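Local atomic coordinates of putative carbohydrate-active enzyme (PDB entry 5WH8), a protein that probably hydrolyses O-glycosidic bonds in cellulose or related polysaccharides, this chain being the glycoside hydrolase family 5 module of a longer multi-modular enzyme. Residues 37-41 against 66-72; 87-91 against 131-136; 105-109 against 124-129; 115-119 against 149-155. Residue numbers count along the deposited sequence, not the author numbering.

Contact 1: 37-41 against 66-72. With EDO (1,2-ethanediol), chain M.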
loop_
_atom_site.group_PDB
_atom_site.type_symbol
_atom_site.label_atom_id
_atom_site.label_comp_id
_atom_site.label_asym_id
_atom_site.label_seq_id
_atom_site.Cartn_x
_atom_site.Cartn_y
_atom_site.Cartn_z
ATOM N N HIS A 37 -3.953 7.869 -6.165
ATOM C CA HIS A 37 -4.289 9.064 -5.388
ATOM C C HIS A 37 -5.748 8.831 -4.924
ATOM O O HIS A 37 -6.211 7.682 -4.919
ATOM C CB HIS A 37 -4.109 10.314 -6.275
ATOM C CG HIS A 37 -3.894 11.610 -5.550
ATOM N ND1 HIS A 37 -4.852 12.198 -4.757
ATOM C CD2 HIS A 37 -2.846 12.472 -5.575
ATOM C CE1 HIS A 37 -4.395 13.355 -4.295
ATOM N NE2 HIS A 37 -3.175 13.540 -4.771
ATOM N N GLY A 38 -6.482 9.859 -4.524
ATOM C CA GLY A 38 -7.876 9.656 -4.147
ATOM C C GLY A 38 -8.700 9.068 -5.287
ATOM O O GLY A 38 -8.729 9.621 -6.373
ATOM N N LEU A 39 -9.370 7.935 -5.055
ATOM C CA LEU A 39 -10.126 7.282 -6.138
ATOM C C LEU A 39 -11.267 8.159 -6.678
ATOM O O LEU A 39 -11.494 8.200 -7.892
ATOM C CB LEU A 39 -10.674 5.928 -5.665
ATOM C CG LEU A 39 -9.586 4.931 -5.240
ATOM C CD1 LEU A 39 -10.176 3.752 -4.501
ATOM C CD2 LEU A 39 -8.741 4.445 -6.442
ATOM N N ALA A 40 -11.965 8.873 -5.793
ATOM C CA ALA A 40 -13.064 9.740 -6.212
ATOM C C ALA A 40 -12.569 10.974 -6.973
ATOM O O ALA A 40 -13.336 11.677 -7.652
ATOM C CB ALA A 40 -13.877 10.171 -4.995
ATOM N N TRP A 41 -11.271 11.238 -6.880
ATOM C CA TRP A 41 -10.702 12.431 -7.476
ATOM C C TRP A 41 -10.087 12.198 -8.864
ATOM O O TRP A 41 -10.060 13.117 -9.693
ATOM C CB TRP A 41 -9.644 13.008 -6.539
ATOM C CG TRP A 41 -10.169 13.369 -5.183
ATOM C CD1 TRP A 41 -11.474 13.628 -4.844
ATOM C CD2 TRP A 41 -9.408 13.521 -3.985
ATOM N NE1 TRP A 41 -11.560 13.934 -3.506
ATOM C CE2 TRP A 41 -10.307 13.856 -2.953
ATOM C CE3 TRP A 41 -8.048 13.372 -3.675
ATOM C CZ2 TRP A 41 -9.890 14.075 -1.645
ATOM C CZ3 TRP A 41 -7.640 13.576 -2.371
ATOM C CH2 TRP A 41 -8.555 13.940 -1.373
ATOM N N ALA A 66 -6.064 3.558 -2.571
ATOM C CA ALA A 66 -6.199 4.511 -1.468
ATOM C C ALA A 66 -7.647 4.969 -1.372
ATOM O O ALA A 66 -8.084 5.833 -2.137
ATOM C CB ALA A 66 -5.280 5.707 -1.678
ATOM N N ILE A 67 -8.368 4.377 -0.423
ATOM C CA ILE A 67 -9.793 4.622 -0.233
ATOM C C ILE A 67 -9.960 5.671 0.868
ATOM O O ILE A 67 -9.989 5.342 2.046
ATOM C CB ILE A 67 -10.509 3.310 0.117
ATOM C CG1 ILE A 67 -10.323 2.296 -1.015
ATOM C CG2 ILE A 67 -12.001 3.532 0.363
ATOM C CD1 ILE A 67 -10.212 0.899 -0.524
ATOM N N TYR A 68 -9.976 6.943 0.480
ATOM C CA TYR A 68 -10.097 8.009 1.471
ATOM C C TYR A 68 -11.373 7.820 2.259
ATOM O O TYR A 68 -12.401 7.488 1.668
ATOM C CB TYR A 68 -10.127 9.383 0.818
ATOM C CG TYR A 68 -8.770 10.003 0.566
ATOM C CD1 TYR A 68 -7.945 9.521 -0.437
ATOM C CD2 TYR A 68 -8.344 11.102 1.305
ATOM C CE1 TYR A 68 -6.724 10.111 -0.694
ATOM C CE2 TYR A 68 -7.123 11.686 1.062
ATOM C CZ TYR A 68 -6.324 11.193 0.057
ATOM O OH TYR A 68 -5.100 11.798 -0.195
ATOM N N THR A 69 -11.318 8.028 3.573
ATOM C CA THR A 69 -12.515 7.896 4.385
ATOM C C THR A 69 -13.249 9.231 4.424
ATOM O O THR A 69 -14.484 9.276 4.430
ATOM C CB THR A 69 -12.183 7.416 5.813
ATOM O OG1 THR A 69 -11.403 8.403 6.493
ATOM C CG2 THR A 69 -11.431 6.100 5.789
ATOM N N HIS A 70 -12.472 10.317 4.383
ATOM C CA HIS A 70 -12.972 11.682 4.503
ATOM C C HIS A 70 -12.463 12.594 3.380
ATOM O O HIS A 70 -11.822 12.124 2.441
ATOM C CB HIS A 70 -12.583 12.234 5.870
ATOM C CG HIS A 70 -13.325 11.583 6.991
ATOM N ND1 HIS A 70 -13.095 10.277 7.379
ATOM C CD2 HIS A 70 -14.311 12.047 7.792
ATOM C CE1 HIS A 70 -13.906 9.970 8.376
ATOM N NE2 HIS A 70 -14.651 11.027 8.649
ATOM N N GLU A 71 -12.757 13.891 3.500
ATOM C CA GLU A 71 -12.633 14.877 2.422
ATOM C C GLU A 71 -13.639 14.580 1.321
ATOM O O GLU A 71 -14.347 13.551 1.362
ATOM C CB GLU A 71 -11.205 14.936 1.867
ATOM C CG GLU A 71 -10.185 15.180 2.981
ATOM C CD GLU A 71 -8.751 15.349 2.495
ATOM O OE1 GLU A 71 -8.496 16.218 1.627
ATOM O OE2 GLU A 71 -7.872 14.614 3.004
ATOM N N TRP A 72 -13.736 15.481 0.349
ATOM C CA TRP A 72 -14.822 15.381 -0.615
ATOM C C TRP A 72 -14.827 13.998 -1.260
ATOM O O TRP A 72 -13.806 13.534 -1.757
ATOM C CB TRP A 72 -14.739 16.448 -1.718
ATOM C CG TRP A 72 -15.947 16.293 -2.607
ATOM C CD1 TRP A 72 -17.186 16.848 -2.419
ATOM C CD2 TRP A 72 -16.049 15.466 -3.776
ATOM N NE1 TRP A 72 -18.048 16.416 -3.406
ATOM C CE2 TRP A 72 -17.376 15.572 -4.251
ATOM C CE3 TRP A 72 -15.149 14.638 -4.464
ATOM C CZ2 TRP A 72 -17.821 14.891 -5.383
ATOM C CZ3 TRP A 72 -15.592 13.960 -5.589
ATOM C CH2 TRP A 72 -16.918 14.085 -6.036
HETATM C C1 EDO M . -1.319 14.910 -2.014
HETATM O O1 EDO M . -0.468 14.692 -3.153
HETATM C C2 EDO M . -2.122 16.221 -2.072
HETATM O O2 EDO M . -2.617 16.518 -3.392
HETATM O O HOH W 1 -10.239 7.229 -2.481
#
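W41 does most of the work here. In an m rotamer its indole swings across to the 66-72 segment, where NE1 donates a 2.9 Å hydrogen bond to the backbone W72 O, while CH2 at the far end sits over one face of the Y68 ring, 3.6 Å from Y68 CE2. The two ring planes are inclined at 48°, an oblique pair. W72 takes chi1 t, which brings its ring edge back toward the other segment: CE3 comes 3.8 Å from W41 NE1 and CZ3 comes 3.8 Å from A40 O. Y68, m like W41, fills the space beside G38, with CE1 3.7 Å from G38 CA. Deeper down, L39 (m, t) lays CD1 3.8 Å from I67 CG1. One water ties the backbones together: it donates to A66 O (2.6 Å) and accepts from L39 N (2.8 Å) and Y68 N (3.0 Å). H37 is t, and its ND1 accepts a 2.9 Å hydrogen bond from G38 N; NE2 turns to E278 and makes a weak 3.3 Å bond to O2 of the ethanediol. Segment 37-41 follows strand 32-36, and 66-72 takes in the end of strand 62-68 and the loop after it, both on the C-terminal side of the TIM barrel, where such barrels carry their active sites. These aromatic rings and a diol-holding imidazole, with a pentaethylene glycol about 3 Å from the W41 side chain, are consistent with a sugar-binding pocket.

Contact 2: 87-91 against 131-136. With EDO (1,2-ethanediol), chain J.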
loop_
_atom_site.group_PDB
_atom_site.type_symbol
_atom_site.label_atom_id
_atom_site.label_comp_id
_atom_site.label_asym_id
_atom_site.label_seq_id
_atom_site.Cartn_x
_atom_site.Cartn_y
_atom_site.Cartn_z
ATOM N N ASN A 87 -17.848 -0.105 -2.391
ATOM C CA ASN A 87 -17.368 -1.486 -2.241
ATOM C C ASN A 87 -17.294 -2.206 -3.592
ATOM O O ASN A 87 -16.327 -2.920 -3.890
ATOM C CB ASN A 87 -18.284 -2.300 -1.296
ATOM C CG ASN A 87 -18.141 -1.932 0.163
ATOM O OD1 ASN A 87 -17.335 -1.088 0.531
ATOM N ND2 ASN A 87 -18.956 -2.574 1.017
ATOM N N ALA A 88 -18.322 -2.038 -4.422
ATOM C CA ALA A 88 -18.380 -2.734 -5.698
ATOM C C ALA A 88 -17.290 -2.237 -6.656
ATOM O O ALA A 88 -16.671 -3.021 -7.394
ATOM C CB ALA A 88 -19.766 -2.570 -6.325
ATOM N N TYR A 89 -17.034 -0.937 -6.616
ATOM C CA TYR A 89 -15.956 -0.329 -7.388
ATOM C C TYR A 89 -14.583 -0.872 -6.984
ATOM O O TYR A 89 -13.730 -1.160 -7.838
ATOM C CB TYR A 89 -16.014 1.185 -7.197
ATOM C CG TYR A 89 -14.862 1.965 -7.783
ATOM C CD1 TYR A 89 -14.858 2.335 -9.115
ATOM C CD2 TYR A 89 -13.784 2.355 -6.992
ATOM C CE1 TYR A 89 -13.823 3.052 -9.651
ATOM C CE2 TYR A 89 -12.737 3.066 -7.531
ATOM C CZ TYR A 89 -12.767 3.416 -8.854
ATOM O OH TYR A 89 -11.739 4.141 -9.396
ATOM N N ILE A 90 -14.365 -0.967 -5.675
ATOM C CA ILE A 90 -13.127 -1.513 -5.135
ATOM C C ILE A 90 -12.957 -2.956 -5.594
ATOM O O ILE A 90 -11.865 -3.366 -6.030
ATOM C CB ILE A 90 -13.129 -1.411 -3.584
ATOM C CG1 ILE A 90 -13.059 0.065 -3.160
ATOM C CG2 ILE A 90 -11.967 -2.184 -2.972
ATOM C CD1 ILE A 90 -13.460 0.340 -1.697
ATOM N N ASP A 91 -14.039 -3.734 -5.502
ATOM C CA ASP A 91 -14.004 -5.128 -5.928
ATOM C C ASP A 91 -13.586 -5.252 -7.398
ATOM O O ASP A 91 -12.833 -6.163 -7.759
ATOM C CB ASP A 91 -15.366 -5.803 -5.786
ATOM C CG ASP A 91 -15.798 -6.051 -4.340
ATOM O OD1 ASP A 91 -14.973 -6.050 -3.400
ATOM O OD2 ASP A 91 -17.018 -6.296 -4.155
ATOM N N TYR A 131 -17.156 -6.931 5.200
ATOM C CA TYR A 131 -17.456 -7.193 3.802
ATOM C C TYR A 131 -16.205 -7.588 3.006
ATOM O O TYR A 131 -16.208 -8.603 2.304
ATOM C CB TYR A 131 -18.122 -5.997 3.126
ATOM C CG TYR A 131 -18.296 -6.274 1.654
ATOM C CD1 TYR A 131 -19.335 -7.082 1.208
ATOM C CD2 TYR A 131 -17.376 -5.813 0.717
ATOM C CE1 TYR A 131 -19.479 -7.393 -0.138
ATOM C CE2 TYR A 131 -17.510 -6.117 -0.624
ATOM C CZ TYR A 131 -18.568 -6.911 -1.049
ATOM O OH TYR A 131 -18.738 -7.231 -2.379
ATOM N N MET A 132 -15.138 -6.796 3.088
ATOM C CA MET A 132 -13.998 -7.040 2.204
ATOM C C MET A 132 -13.307 -8.371 2.482
ATOM O O MET A 132 -12.871 -9.067 1.558
ATOM C CB MET A 132 -12.977 -5.890 2.292
ATOM C CG MET A 132 -13.452 -4.622 1.574
ATOM S SD MET A 132 -13.576 -4.870 -0.229
ATOM C CE MET A 132 -14.603 -3.508 -0.705
ATOM N N SER A 133 -13.208 -8.737 3.757
ATOM C CA SER A 133 -12.548 -9.983 4.121
ATOM C C SER A 133 -13.398 -11.193 3.743
ATOM O O SER A 133 -12.846 -12.203 3.320
ATOM C CB SER A 133 -12.189 -9.999 5.623
ATOM O OG SER A 133 -13.312 -9.785 6.471
ATOM N N ALA A 134 -14.720 -11.088 3.861
ATOM C CA ALA A 134 -15.601 -12.161 3.382
ATOM C C ALA A 134 -15.542 -12.281 1.847
ATOM O O ALA A 134 -15.435 -13.368 1.302
ATOM C CB ALA A 134 -17.031 -11.921 3.834
ATOM N N LYS A 135 -15.585 -11.153 1.153
ATOM C CA LYS A 135 -15.606 -11.152 -0.310
ATOM C C LYS A 135 -14.302 -11.654 -0.903
ATOM O O LYS A 135 -14.310 -12.351 -1.921
ATOM C CB LYS A 135 -15.912 -9.747 -0.829
ATOM C CG LYS A 135 -16.007 -9.595 -2.345
ATOM C CD LYS A 135 -17.211 -10.349 -2.918
ATOM C CE LYS A 135 -17.514 -9.911 -4.350
ATOM N NZ LYS A 135 -16.376 -10.175 -5.264
ATOM N N HIS A 136 -13.186 -11.318 -0.259
ATOM C CA HIS A 136 -11.873 -11.595 -0.852
ATOM C C HIS A 136 -11.088 -12.681 -0.129
ATOM O O HIS A 136 -9.893 -12.833 -0.359
ATOM C CB HIS A 136 -11.075 -10.282 -0.936
ATOM C CG HIS A 136 -11.734 -9.288 -1.831
ATOM N ND1 HIS A 136 -11.856 -9.484 -3.196
ATOM C CD2 HIS A 136 -12.388 -8.140 -1.557
ATOM C CE1 HIS A 136 -12.539 -8.481 -3.719
ATOM N NE2 HIS A 136 -12.877 -7.654 -2.742
HETATM C C1 EDO J . -21.800 -4.901 -0.914
HETATM O O1 EDO J . -21.107 -3.961 -0.081
HETATM C C2 EDO J . -21.225 -4.929 -2.326
HETATM O O2 EDO J . -21.611 -3.749 -3.043
#
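Starting at Y131, the t rotamer carries the ring across to helix 83-100, and OH donates a 2.6 Å hydrogen bond to D91 OD2. The same ring passes N87, whose ND2 is 3.6 Å from Y131 CD2 and donates to O1 of an ethanediol at 2.8 Å; a carbon of that diol lies over the tyrosine face. Next, M132 slides its thioether between the helices: CE meets I90 CG2 and the backbone N87 O, each at 3.7 Å, and SD lies 3.7 Å from D91 OD1. These are consecutive outer helices of the TIM barrel, running side by side, their short axes 11.6 Å apart and crossing at -39°. One turn on, K135 brings CE to 3.7 Å from D91 OD2, but its NZ stays 4.1 Å from D91 OD2, beyond a salt bridge. H136, the first residue to leave helical geometry, closes the segment with NE2 donating to D91 OD1 at 2.7 Å, while its ND1 is held by D139.

Contact 3: 105-109 against 124-129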
loop_
_atom_site.group_PDB
_atom_site.type_symbol
_atom_site.label_atom_id
_atom_site.label_comp_id
_atom_site.label_asym_id
_atom_site.label_seq_id
_atom_site.Cartn_x
_atom_site.Cartn_y
_atom_site.Cartn_z
ATOM N N ILE A 105 -3.260 -3.861 -2.602
ATOM C CA ILE A 105 -3.508 -3.376 -1.242
ATOM C C ILE A 105 -4.823 -2.624 -1.214
ATOM O O ILE A 105 -4.998 -1.651 -1.971
ATOM C CB ILE A 105 -2.406 -2.440 -0.727
ATOM C CG1 ILE A 105 -1.052 -3.139 -0.708
ATOM C CG2 ILE A 105 -2.736 -1.970 0.677
ATOM C CD1 ILE A 105 0.127 -2.217 -0.391
ATOM N N ILE A 106 -5.735 -3.085 -0.355
ATOM C CA ILE A 106 -6.965 -2.380 -0.026
ATOM C C ILE A 106 -6.641 -1.502 1.168
ATOM O O ILE A 106 -6.406 -2.016 2.281
ATOM C CB ILE A 106 -8.110 -3.371 0.296
ATOM C CG1 ILE A 106 -8.374 -4.277 -0.915
ATOM C CG2 ILE A 106 -9.381 -2.613 0.704
ATOM C CD1 ILE A 106 -9.457 -5.350 -0.686
ATOM N N ASP A 107 -6.570 -0.191 0.934
ATOM C CA ASP A 107 -6.120 0.760 1.971
ATOM C C ASP A 107 -7.272 1.637 2.478
ATOM O O ASP A 107 -7.829 2.463 1.739
ATOM C CB ASP A 107 -4.963 1.589 1.378
ATOM C CG ASP A 107 -4.748 2.936 2.055
ATOM O OD1 ASP A 107 -4.950 3.090 3.281
ATOM O OD2 ASP A 107 -4.337 3.866 1.310
ATOM N N TRP A 108 -7.664 1.407 3.734
ATOM C CA TRP A 108 -8.640 2.253 4.433
ATOM C C TRP A 108 -7.899 3.527 4.850
ATOM O O TRP A 108 -7.166 3.571 5.860
ATOM C CB TRP A 108 -9.222 1.495 5.624
ATOM C CG TRP A 108 -10.296 2.199 6.425
ATOM C CD1 TRP A 108 -10.176 2.713 7.695
ATOM C CD2 TRP A 108 -11.661 2.428 6.029
ATOM N NE1 TRP A 108 -11.381 3.237 8.111
ATOM C CE2 TRP A 108 -12.304 3.077 7.106
ATOM C CE3 TRP A 108 -12.392 2.147 4.868
ATOM C CZ2 TRP A 108 -13.640 3.465 7.051
ATOM C CZ3 TRP A 108 -13.721 2.517 4.816
ATOM C CH2 TRP A 108 -14.331 3.181 5.894
ATOM N N HIS A 109 -8.056 4.560 4.031
ATOM C CA HIS A 109 -7.081 5.662 3.983
ATOM C C HIS A 109 -7.482 6.795 4.910
ATOM O O HIS A 109 -7.932 7.843 4.452
ATOM C CB HIS A 109 -6.924 6.146 2.526
ATOM C CG HIS A 109 -5.706 6.998 2.254
ATOM N ND1 HIS A 109 -4.477 6.447 1.960
ATOM C CD2 HIS A 109 -5.544 8.343 2.135
ATOM C CE1 HIS A 109 -3.608 7.404 1.691
ATOM N NE2 HIS A 109 -4.227 8.570 1.794
ATOM N N ASP A 124 -18.016 2.819 10.238
ATOM C CA ASP A 124 -17.921 2.375 8.844
ATOM C C ASP A 124 -16.811 1.350 8.605
ATOM O O ASP A 124 -16.942 0.492 7.726
ATOM C CB ASP A 124 -17.708 3.580 7.926
ATOM C CG ASP A 124 -18.926 4.440 7.845
ATOM O OD1 ASP A 124 -20.014 3.877 7.576
ATOM O OD2 ASP A 124 -18.805 5.637 8.130
ATOM N N ALA A 125 -15.732 1.424 9.379
ATOM C CA ALA A 125 -14.592 0.529 9.167
ATOM C C ALA A 125 -14.921 -0.938 9.475
ATOM O O ALA A 125 -14.455 -1.852 8.802
ATOM C CB ALA A 125 -13.409 0.976 10.007
ATOM N N ILE A 126 -15.724 -1.166 10.513
ATOM C CA ILE A 126 -16.099 -2.536 10.857
ATOM C C ILE A 126 -16.935 -3.202 9.734
ATOM O O ILE A 126 -16.569 -4.276 9.274
ATOM C CB ILE A 126 -16.854 -2.562 12.218
ATOM C CG1 ILE A 126 -15.898 -2.241 13.377
ATOM C CG2 ILE A 126 -17.523 -3.894 12.468
ATOM C CD1 ILE A 126 -14.817 -3.217 13.597
ATOM N N PRO A 127 -18.038 -2.568 9.276
ATOM C CA PRO A 127 -18.755 -3.215 8.158
ATOM C C PRO A 127 -17.961 -3.279 6.849
ATOM O O PRO A 127 -18.107 -4.255 6.105
ATOM C CB PRO A 127 -20.012 -2.359 7.981
ATOM C CG PRO A 127 -19.871 -1.198 8.892
ATOM C CD PRO A 127 -18.811 -1.481 9.887
ATOM N N PHE A 128 -17.110 -2.285 6.601
ATOM C CA PHE A 128 -16.222 -2.318 5.434
ATOM C C PHE A 128 -15.321 -3.537 5.479
ATOM O O PHE A 128 -15.234 -4.282 4.497
ATOM C CB PHE A 128 -15.375 -1.053 5.368
ATOM C CG PHE A 128 -14.366 -1.046 4.240
ATOM C CD1 PHE A 128 -14.734 -0.678 2.964
ATOM C CD2 PHE A 128 -13.043 -1.402 4.478
ATOM C CE1 PHE A 128 -13.794 -0.676 1.922
ATOM C CE2 PHE A 128 -12.093 -1.402 3.434
ATOM C CZ PHE A 128 -12.473 -1.019 2.175
ATOM N N TRP A 129 -14.630 -3.728 6.596
ATOM C CA TRP A 129 -13.654 -4.789 6.670
ATOM C C TRP A 129 -14.321 -6.155 6.793
ATOM O O TRP A 129 -13.777 -7.143 6.300
ATOM C CB TRP A 129 -12.669 -4.531 7.814
ATOM C CG TRP A 129 -11.607 -3.527 7.392
ATOM C CD1 TRP A 129 -11.331 -2.307 7.959
ATOM C CD2 TRP A 129 -10.702 -3.662 6.277
ATOM N NE1 TRP A 129 -10.301 -1.696 7.274
ATOM C CE2 TRP A 129 -9.911 -2.502 6.234
ATOM C CE3 TRP A 129 -10.498 -4.653 5.312
ATOM C CZ2 TRP A 129 -8.888 -2.317 5.262
ATOM C CZ3 TRP A 129 -9.516 -4.471 4.347
ATOM C CH2 TRP A 129 -8.727 -3.296 4.322
#
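The W108 indole is the large knob of this contact. It projects from strand 103-109 into the hollow left by A125, whose small CB lies 3.6 Å from W108 NE1, and the benzo end runs on until CH2 is 4.0 Å from D124 CB. F128 lies alongside, presenting a face to W108 CE3 (3.6 Å from F128 CD2), with the ring planes at 35°. W129 turns its edge toward the W108 face in an offset edge-to-face pair, centroids 5.5 Å apart. I106 fills the remaining gap: its CG2 sits 3.8 Å from F128 CZ and 3.7 Å from W129 CH2. I106 and W108 point outward from the barrel wall, the alternate D107 and H109 the other way, and the helix returns nearly antiparallel (168°) in a beta-alpha-beta crossover. Dispersion and close fit hold the two together: W108 NE1 finds its partner in T121, whereas W129 NE1 is buried with no partner in the model, a polar cost set against the aromatic packing.

Contact 4: 115-119 against 149-155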
loop_
_atom_site.group_PDB
_atom_site.type_symbol
_atom_site.label_atom_id
_atom_site.label_comp_id
_atom_site.label_asym_id
_atom_site.label_seq_id
_atom_site.Cartn_x
_atom_site.Cartn_y
_atom_site.Cartn_z
ATOM N N SER A 115 -10.330 11.765 11.096
ATOM C CA SER A 115 -10.049 10.351 10.863
ATOM C C SER A 115 -8.626 9.970 11.282
ATOM O O SER A 115 -8.294 8.784 11.305
ATOM C CB SER A 115 -10.298 9.963 9.386
ATOM O OG SER A 115 -9.354 10.534 8.488
ATOM N N GLY A 116 -7.815 10.962 11.649
ATOM C CA GLY A 116 -6.454 10.749 12.140
ATOM C C GLY A 116 -6.424 9.801 13.331
ATOM O O GLY A 116 -5.454 9.087 13.558
ATOM N N ASP A 117 -7.487 9.807 14.128
ATOM C CA ASP A 117 -7.686 8.725 15.086
ATOM C C ASP A 117 -8.562 7.687 14.407
ATOM O O ASP A 117 -9.747 7.920 14.217
ATOM C CB ASP A 117 -8.348 9.217 16.373
ATOM C CG ASP A 117 -8.393 8.147 17.458
ATOM O OD1 ASP A 117 -8.449 6.931 17.138
ATOM O OD2 ASP A 117 -8.343 8.539 18.651
ATOM N N PRO A 118 -7.986 6.546 14.009
ATOM C CA PRO A 118 -8.803 5.634 13.194
ATOM C C PRO A 118 -10.027 5.087 13.947
ATOM O O PRO A 118 -10.993 4.656 13.320
ATOM C CB PRO A 118 -7.814 4.509 12.824
ATOM C CG PRO A 118 -6.765 4.548 13.914
ATOM C CD PRO A 118 -6.626 6.024 14.252
ATOM N N ASN A 119 -9.984 5.078 15.276
ATOM C CA ASN A 119 -11.157 4.680 16.044
ATOM C C ASN A 119 -12.399 5.480 15.678
ATOM O O ASN A 119 -13.525 4.966 15.772
ATOM C CB ASN A 119 -10.882 4.808 17.541
ATOM C CG ASN A 119 -9.873 3.807 18.013
ATOM O OD1 ASN A 119 -10.171 2.617 18.106
ATOM N ND2 ASN A 119 -8.666 4.275 18.317
ATOM N N GLU A 149 -2.645 6.439 7.842
ATOM C CA GLU A 149 -1.781 7.330 8.646
ATOM C C GLU A 149 -2.490 7.863 9.887
ATOM O O GLU A 149 -3.052 8.968 9.871
ATOM C CB GLU A 149 -1.276 8.526 7.818
ATOM C CG GLU A 149 -0.171 8.121 6.843
ATOM C CD GLU A 149 0.351 9.277 6.014
ATOM O OE1 GLU A 149 -0.126 10.425 6.175
ATOM O OE2 GLU A 149 1.266 9.060 5.187
ATOM N N PRO A 150 -2.474 7.088 10.988
ATOM C CA PRO A 150 -2.884 7.650 12.279
ATOM C C PRO A 150 -2.068 8.906 12.556
ATOM O O PRO A 150 -0.879 8.920 12.261
ATOM C CB PRO A 150 -2.571 6.517 13.275
ATOM C CG PRO A 150 -2.600 5.275 12.440
ATOM C CD PRO A 150 -1.989 5.709 11.129
ATOM N N ASN A 151 -2.697 9.949 13.062
ATOM C CA ASN A 151 -1.980 11.188 13.344
ATOM C C ASN A 151 -2.751 12.073 14.304
ATOM O O ASN A 151 -3.972 11.959 14.456
ATOM C CB ASN A 151 -1.660 11.958 12.046
ATOM C CG ASN A 151 -2.897 12.530 11.359
ATOM O OD1 ASN A 151 -3.285 13.684 11.602
ATOM N ND2 ASN A 151 -3.510 11.733 10.478
ATOM N N GLY A 152 -1.983 12.952 14.946
ATOM C CA GLY A 152 -2.464 13.838 15.989
ATOM C C GLY A 152 -1.651 13.583 17.253
ATOM O O GLY A 152 -1.204 12.461 17.486
ATOM N N PHE A 153 -1.446 14.603 18.081
ATOM C CA PHE A 153 -0.724 14.382 19.335
ATOM C C PHE A 153 -1.534 13.475 20.276
ATOM O O PHE A 153 -0.976 12.777 21.121
ATOM C CB PHE A 153 -0.404 15.714 20.030
ATOM C CG PHE A 153 0.279 15.547 21.365
ATOM C CD1 PHE A 153 1.610 15.161 21.434
ATOM C CD2 PHE A 153 -0.413 15.767 22.551
ATOM C CE1 PHE A 153 2.242 14.999 22.662
ATOM C CE2 PHE A 153 0.212 15.604 23.782
ATOM C CZ PHE A 153 1.540 15.220 23.837
ATOM N N ASP A 154 -2.852 13.486 20.110
ATOM C CA ASP A 154 -3.753 12.677 20.923
ATOM C C ASP A 154 -3.766 11.200 20.535
ATOM O O ASP A 154 -4.372 10.377 21.223
ATOM C CB ASP A 154 -5.180 13.222 20.817
ATOM C CG ASP A 154 -5.669 13.313 19.378
ATOM O OD1 ASP A 154 -4.893 13.784 18.517
ATOM O OD2 ASP A 154 -6.831 12.917 19.107
ATOM N N VAL A 155 -3.107 10.863 19.436
ATOM C CA VAL A 155 -3.211 9.514 18.885
ATOM C C VAL A 155 -1.914 8.746 19.109
ATOM O O VAL A 155 -0.954 8.910 18.363
ATOM C CB VAL A 155 -3.561 9.562 17.384
ATOM C CG1 VAL A 155 -3.694 8.165 16.811
ATOM C CG2 VAL A 155 -4.884 10.313 17.206
HETATM O O HOH W 2 -8.441 10.994 19.873
#
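A single water donates to two carboxylates at once, D117 OD2 at 2.7 Å and D154 OD2 at 2.6 Å, so that two like-charged side chains from the two loops share one donor. Beside this bridge the backbones come close, with G116 CA 4.7 Å from N151 CA. G116 O accepts a 2.9 Å hydrogen bond from N151 N and also a CA-H...O contact from P150 CA at 3.2 Å. A side chain on G116 would run into N151 O, so the approach depends on glycine there. V155, at the end of a type I turn beginning at G152, drops onto the loop, its CG2 3.7 Å from D117 CB; P118 CD meets P150 CB at 4.2 Å. D117 OD1 meanwhile accepts from N119 N at 3.0 Å in an Asx turn, and from N119 ND2 at 2.9 Å. The loops follow the third and fourth barrel strands. E149 and P150 fit the Asn-Glu-Pro signature of family 5, in which the glutamate serves relatives as general acid/base; here the E149 carboxylate bonds to H209. N151 ND2 donates to E149 O at 2.9 Å and also to L111 O. Across the loops, the direct hydrogen bond is backbone to backbone and the carboxylates meet through water, so the contact uses no charge pair.

How the contacts relate
Contacts 1, 3 and 2 form a continuous path from the mouth of the barrel to its outer helices. Contacts 1 and 3 use neighbouring strands of the barrel: I67 N lies 2.9 Å from D107 O and I67 O lies 2.9 Å from H109 N. Contact 3 is nested within the loop closed by contact 2, their centres about 9 Å apart, and I90 CD1 reaches F128 CE1 at 3.8 Å. Contact 1 also touches contact 4, S115 CB lying 3.5 Å from T69 OG1. Both belong to the C-terminal side of the barrel, where W41 and E149 have glycol molecules nearby that may mark the cleft. Contact 2 lies away from it, about 25 Å from contact 4 between centres.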